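Local coordinates for protein adenylation domain (Streptomyces sp., PDB 5N9X) that belongs to the ANL superfamily of AMP-binding proteins as an adenylation domain and holds ATP and threonine next to each other, at residues 280-285 / 308-313; 256-261 / 286-291. All blocks are in the same frame, centred on the assembly; numbering follows the deposited sequence.

Contact 1. Residues 280-285 / 308-313; sequences YVVFGG and INMYGI. With ATP (adenosine-5'-triphosphate), chain D; THR (threonine), chain C.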
# COMPACT_ATOMS: atom_id res chain seq x y z
N TYR A 280 -5.86 -2.15 16.96
CA TYR A 280 -4.63 -1.89 16.21
C TYR A 280 -4.79 -0.79 15.19
O TYR A 280 -5.76 -0.75 14.45
CB TYR A 280 -4.15 -3.14 15.46
CG TYR A 280 -3.67 -4.30 16.29
CD1 TYR A 280 -2.38 -4.31 16.81
CD2 TYR A 280 -4.49 -5.40 16.50
CE1 TYR A 280 -1.92 -5.40 17.55
CE2 TYR A 280 -4.05 -6.49 17.22
CZ TYR A 280 -2.76 -6.49 17.76
OH TYR A 280 -2.33 -7.59 18.49
N VAL A 281 -3.82 0.10 15.13
CA VAL A 281 -3.68 0.94 13.96
C VAL A 281 -2.34 0.58 13.32
O VAL A 281 -1.32 0.65 13.96
CB VAL A 281 -3.76 2.42 14.27
CG1 VAL A 281 -4.05 3.22 13.01
CG2 VAL A 281 -4.85 2.67 15.30
N VAL A 282 -2.38 0.17 12.06
CA VAL A 282 -1.19 -0.28 11.36
C VAL A 282 -0.88 0.76 10.33
O VAL A 282 -1.76 1.15 9.58
CB VAL A 282 -1.39 -1.68 10.69
CG1 VAL A 282 -0.27 -1.98 9.71
CG2 VAL A 282 -1.47 -2.76 11.73
N PHE A 283 0.37 1.21 10.29
CA PHE A 283 0.80 2.19 9.30
C PHE A 283 1.58 1.49 8.23
O PHE A 283 2.37 0.57 8.52
CB PHE A 283 1.68 3.27 9.94
CG PHE A 283 1.02 3.99 11.08
CD1 PHE A 283 1.02 3.43 12.35
CD2 PHE A 283 0.41 5.22 10.89
CE1 PHE A 283 0.42 4.08 13.42
CE2 PHE A 283 -0.18 5.89 11.96
CZ PHE A 283 -0.18 5.32 13.23
N GLY A 284 1.42 1.93 6.99
CA GLY A 284 2.29 1.45 5.93
C GLY A 284 2.43 2.41 4.77
O GLY A 284 1.57 3.24 4.53
N GLY A 285 3.53 2.27 4.04
CA GLY A 285 3.62 2.86 2.72
C GLY A 285 4.39 4.16 2.66
O GLY A 285 4.75 4.59 1.57
N ILE A 308 1.45 0.27 15.22
CA ILE A 308 2.43 -0.56 14.55
C ILE A 308 2.83 0.05 13.20
O ILE A 308 2.00 0.25 12.31
CB ILE A 308 1.91 -2.00 14.31
CG1 ILE A 308 1.98 -2.82 15.61
CG2 ILE A 308 2.72 -2.72 13.24
CD1 ILE A 308 0.85 -2.62 16.51
N ASN A 309 4.12 0.35 13.07
CA ASN A 309 4.61 0.84 11.81
C ASN A 309 5.07 -0.37 11.06
O ASN A 309 5.72 -1.22 11.63
CB ASN A 309 5.74 1.86 11.98
CG ASN A 309 6.19 2.41 10.64
OD1 ASN A 309 5.49 2.23 9.65
ND2 ASN A 309 7.35 3.07 10.61
N MET A 310 4.67 -0.50 9.80
CA MET A 310 5.17 -1.61 8.99
C MET A 310 5.82 -1.10 7.71
O MET A 310 5.15 -0.46 6.90
CB MET A 310 4.06 -2.62 8.66
CG MET A 310 3.47 -3.31 9.88
SD MET A 310 2.27 -4.64 9.58
CE MET A 310 3.39 -6.07 9.49
N TYR A 311 7.11 -1.37 7.55
CA TYR A 311 7.76 -1.09 6.27
C TYR A 311 7.35 -2.20 5.34
O TYR A 311 7.27 -3.37 5.76
CB TYR A 311 9.30 -1.02 6.39
CG TYR A 311 10.02 -1.07 5.05
CD1 TYR A 311 10.27 0.09 4.33
CD2 TYR A 311 10.48 -2.26 4.52
CE1 TYR A 311 10.92 0.06 3.12
CE2 TYR A 311 11.14 -2.31 3.31
CZ TYR A 311 11.35 -1.15 2.61
OH TYR A 311 12.00 -1.19 1.41
N GLY A 312 7.07 -1.84 4.09
CA GLY A 312 6.64 -2.82 3.11
C GLY A 312 6.82 -2.31 1.70
O GLY A 312 6.92 -1.10 1.47
N ILE A 313 6.88 -3.24 0.76
CA ILE A 313 6.93 -2.98 -0.67
C ILE A 313 6.10 -4.02 -1.37
O ILE A 313 5.97 -5.14 -0.86
CB ILE A 313 8.37 -3.05 -1.22
CG1 ILE A 313 9.19 -4.00 -0.36
CG2 ILE A 313 9.01 -1.70 -1.32
CD1 ILE A 313 10.62 -4.04 -0.71
PG ATP D . 7.59 1.02 -6.82
O1G ATP D . 9.03 1.14 -6.35
O2G ATP D . 7.38 1.35 -8.26
O3G ATP D . 6.93 -0.32 -6.50
PB ATP D . 6.22 2.23 -4.53
O1B ATP D . 7.53 2.46 -3.76
O2B ATP D . 5.03 3.08 -4.25
O3B ATP D . 6.72 2.22 -6.09
PA ATP D . 5.01 0.11 -3.23
O1A ATP D . 5.47 -1.32 -3.09
O2A ATP D . 3.51 0.39 -3.23
O3A ATP D . 5.70 0.72 -4.53
O5' ATP D . 5.72 1.12 -2.15
C5' ATP D . 6.74 0.74 -1.23
C4' ATP D . 7.64 1.94 -0.92
O4' ATP D . 7.08 2.76 0.09
C3' ATP D . 9.05 1.59 -0.49
O3' ATP D . 9.90 1.86 -1.60
C2' ATP D . 9.38 2.51 0.65
O2' ATP D . 10.23 3.55 0.16
C1' ATP D . 8.07 3.14 1.06
N9 ATP D . 7.62 2.66 2.41
C8 ATP D . 6.71 1.68 2.63
N7 ATP D . 6.50 1.46 3.94
C5 ATP D . 7.28 2.33 4.61
C6 ATP D . 7.52 2.62 6.04
N6 ATP D . 6.88 1.93 7.00
N1 ATP D . 8.41 3.59 6.34
C2 ATP D . 9.07 4.25 5.36
N3 ATP D . 8.89 4.05 4.03
C4 ATP D . 8.02 3.11 3.60
N THR C . 2.80 -2.33 0.32
CA THR C . 2.33 -0.96 0.56
C THR C . 3.22 -0.06 -0.25
O THR C . 3.05 1.16 -0.45
CB THR C . 2.42 -0.54 2.05
OG1 THR C . 3.72 -0.87 2.58
CG2 THR C . 1.32 -1.23 2.86
OXT THR C . 4.19 -0.66 -0.70
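This is a buried pairing of two parallel strands in the large mixed sheet, and both run out into the ligand pocket. Strand 280-284 lies beside the last residues of strand 306-310, with axes 4.7 Å apart and inclined at 26°. Three backbone hydrogen bonds join them. Ile308 N donates to Val281 O at 3.1 Å, and Phe283 N donates to Ile308 O at 2.8 Å. Both are nearly straight and lie close to the C=O axis. The third, Met310 N to Phe283 O, is more bent (150° at the hydrogen).

One face of the sheet carries Val282, Ile308 and Met310. Met310 crosses Val282 obliquely, and its SD touches Val282 CG1 at 3.7 Å; the chain is bent at chi3. Ile308 swings CG1 to the backbone N side, which brings CD1 to the edge of the Tyr280 ring, near its plane. Tyr280 OH bonds to Ser196 N.

Phe283 and Asn309 lie on the other face. The Phe283 ring turns its edge to the Ile308 carbonyl. Asn309 CG is anti to its backbone N, and OD1 meets ATP N6 at 3.0 Å in a weak bond. Met310 O accepts a straighter bond from N6 (159°), so two oxygens grip the amino group. The Tyr311 ring lies obliquely beside the adenine. Gly284 and Gly312 leave no room for a CB beside the threonine, and Gly285, Gly312 and Ile313 line both pockets. The pairing closes a beta-alpha-beta unit whose C-terminal strand ends shape the adenine and threonine site, as expected of an AMP-binding domain.

Contact 2. Residues 256-261 / 286-291; sequences QTPTAF and EKLTPA. With ATP (adenosine-5'-triphosphate), chain D.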
# COMPACT_ATOMS: atom_id res chain seq x y z
N GLN A 256 -3.72 2.50 7.83
CA GLN A 256 -3.63 3.88 7.35
C GLN A 256 -2.24 4.16 6.80
O GLN A 256 -1.25 3.65 7.30
CB GLN A 256 -3.94 4.87 8.48
CG GLN A 256 -5.38 4.96 8.96
CD GLN A 256 -6.25 5.81 8.05
OE1 GLN A 256 -6.40 7.01 8.27
NE2 GLN A 256 -6.81 5.19 7.02
N THR A 257 -2.15 4.98 5.76
CA THR A 257 -0.87 5.59 5.49
C THR A 257 -0.68 6.69 6.52
O THR A 257 -1.64 7.14 7.13
CB THR A 257 -0.79 6.14 4.09
OG1 THR A 257 -1.79 7.15 3.96
CG2 THR A 257 -1.01 5.02 3.08
N PRO A 258 0.57 7.11 6.74
CA PRO A 258 0.73 8.22 7.68
C PRO A 258 -0.03 9.48 7.24
O PRO A 258 -0.65 10.11 8.11
CB PRO A 258 2.25 8.43 7.71
CG PRO A 258 2.79 7.02 7.48
CD PRO A 258 1.85 6.45 6.44
N THR A 259 -0.04 9.82 5.96
CA THR A 259 -0.81 10.97 5.47
C THR A 259 -2.29 10.87 5.83
O THR A 259 -2.89 11.84 6.31
CB THR A 259 -0.68 11.09 3.93
OG1 THR A 259 0.69 11.26 3.59
CG2 THR A 259 -1.50 12.27 3.38
N ALA A 260 -2.87 9.70 5.61
CA ALA A 260 -4.27 9.44 5.92
C ALA A 260 -4.55 9.55 7.42
O ALA A 260 -5.57 10.12 7.83
CB ALA A 260 -4.68 8.06 5.39
N PHE A 261 -3.65 8.99 8.22
CA PHE A 261 -3.76 9.00 9.67
C PHE A 261 -3.62 10.41 10.28
O PHE A 261 -4.29 10.74 11.25
CB PHE A 261 -2.72 8.04 10.28
CG PHE A 261 -2.64 8.10 11.78
CD1 PHE A 261 -3.52 7.37 12.57
CD2 PHE A 261 -1.67 8.88 12.41
CE1 PHE A 261 -3.46 7.41 13.96
CE2 PHE A 261 -1.59 8.95 13.79
CZ PHE A 261 -2.50 8.20 14.58
N GLU A 286 4.62 4.80 3.80
CA GLU A 286 5.34 6.07 3.85
C GLU A 286 6.20 6.09 5.07
O GLU A 286 6.00 5.29 5.97
CB GLU A 286 4.39 7.28 3.89
CG GLU A 286 3.29 7.23 2.87
CD GLU A 286 2.56 8.54 2.74
OE1 GLU A 286 2.06 9.08 3.75
OE2 GLU A 286 2.48 9.02 1.59
N LYS A 287 7.14 7.04 5.10
CA LYS A 287 7.99 7.26 6.26
C LYS A 287 7.16 7.85 7.40
O LYS A 287 6.60 8.92 7.25
CB LYS A 287 9.15 8.18 5.90
CG LYS A 287 10.18 8.41 6.99
CD LYS A 287 10.99 9.67 6.71
CE LYS A 287 12.04 9.94 7.79
NZ LYS A 287 13.44 9.78 7.25
N LEU A 288 7.07 7.15 8.52
CA LEU A 288 6.26 7.64 9.64
C LEU A 288 7.13 8.44 10.62
O LEU A 288 8.04 7.89 11.25
CB LEU A 288 5.56 6.46 10.33
CG LEU A 288 4.60 6.70 11.51
CD1 LEU A 288 3.29 7.39 11.09
CD2 LEU A 288 4.30 5.41 12.28
N THR A 289 6.89 9.75 10.73
CA THR A 289 7.64 10.60 11.66
C THR A 289 6.91 10.66 12.99
O THR A 289 5.68 10.73 13.04
CB THR A 289 7.83 12.04 11.15
OG1 THR A 289 6.56 12.63 10.89
CG2 THR A 289 8.69 12.08 9.89
N PRO A 290 7.69 10.63 14.08
CA PRO A 290 7.15 10.77 15.45
C PRO A 290 6.14 11.91 15.60
O PRO A 290 5.14 11.75 16.29
CB PRO A 290 8.40 11.02 16.29
CG PRO A 290 9.50 10.27 15.52
CD PRO A 290 9.15 10.43 14.07
N ALA A 291 6.40 13.05 14.96
CA ALA A 291 5.53 14.20 15.06
C ALA A 291 4.08 13.89 14.67
O ALA A 291 3.14 14.31 15.34
CB ALA A 291 6.07 15.33 14.20
PG ATP D . 7.59 1.02 -6.82
O1G ATP D . 9.03 1.14 -6.35
O2G ATP D . 7.38 1.35 -8.26
O3G ATP D . 6.93 -0.32 -6.50
PB ATP D . 6.22 2.23 -4.53
O1B ATP D . 7.53 2.46 -3.76
O2B ATP D . 5.03 3.08 -4.25
O3B ATP D . 6.72 2.22 -6.09
PA ATP D . 5.01 0.11 -3.23
O1A ATP D . 5.47 -1.32 -3.09
O2A ATP D . 3.51 0.39 -3.23
O3A ATP D . 5.70 0.72 -4.53
O5' ATP D . 5.72 1.12 -2.15
C5' ATP D . 6.74 0.74 -1.23
C4' ATP D . 7.64 1.94 -0.92
O4' ATP D . 7.08 2.76 0.09
C3' ATP D . 9.05 1.59 -0.49
O3' ATP D . 9.90 1.86 -1.60
C2' ATP D . 9.38 2.51 0.65
O2' ATP D . 10.23 3.55 0.16
C1' ATP D . 8.07 3.14 1.06
N9 ATP D . 7.62 2.66 2.41
C8 ATP D . 6.71 1.68 2.63
N7 ATP D . 6.50 1.46 3.94
C5 ATP D . 7.28 2.33 4.61
C6 ATP D . 7.52 2.62 6.04
N6 ATP D . 6.88 1.93 7.00
N1 ATP D . 8.41 3.59 6.34
C2 ATP D . 9.07 4.25 5.36
N3 ATP D . 8.89 4.05 4.03
C4 ATP D . 8.02 3.11 3.60
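One carboxylate oxygen is the polar centre of this contact. OE1 of Glu286 accepts from Thr259 OG1 at 2.6 Å and from Thr259 N at 3.1 Å. The hydroxyl comes in on the syn side of the carboxylate, while the N-H meets OE1 nearly along its C-O axis. Two donors from one residue should thus fix the rotation of the group. Glu286 reaches them with CG beside its own backbone N and the chain extended beyond it (chi2 -168°).

Pro258 points toward 286-291 and crosses the Glu286 and Leu288 side chains obliquely. Its CD meets Glu286 CB at 3.7 Å, and its CG meets Leu288 CD1 at 3.7 Å.

Further out, Thr257 is the N-cap of helix 258-271. Its OG1 accepts from Ala260 N at 3.2 Å. Because OE1 takes the Thr259 N-H of the first turn, Glu286 sits at the helix N-terminus, where the helix dipole would probably favour its negative charge. Glu286 also touches Lys515, and Leu288 packs on Val293. On the ligand side, Lys287 CA lies 3.3 Å from ATP C2. A capped helix start packed against the strand-to-helix loop lining the adenine pocket is part of the alpha/beta core of an AMP-binding domain.

How the contacts relate
Contact 1 is core: every touching residue is buried, and backbone bonds between strands carry it. Contact 2 is only partly buried and lies nearer the helices, where a side-chain carboxylate and a proline do the work. Strand 253-256 pairs with strand 280-284, and the backbone of Gln256 probably bonds to that of Val282 and Gly284, so the first segment of contact 2 continues the sheet of contact 1. The rings of Phe261 and Phe283 meet edge-to-face between them. Residues 285 and 286 link the contacts directly along the chain. Both touch ATP, contact 1 along adenine, ribose and alpha-phosphate and also at threonine, contact 2 at the N1 and C2 edge.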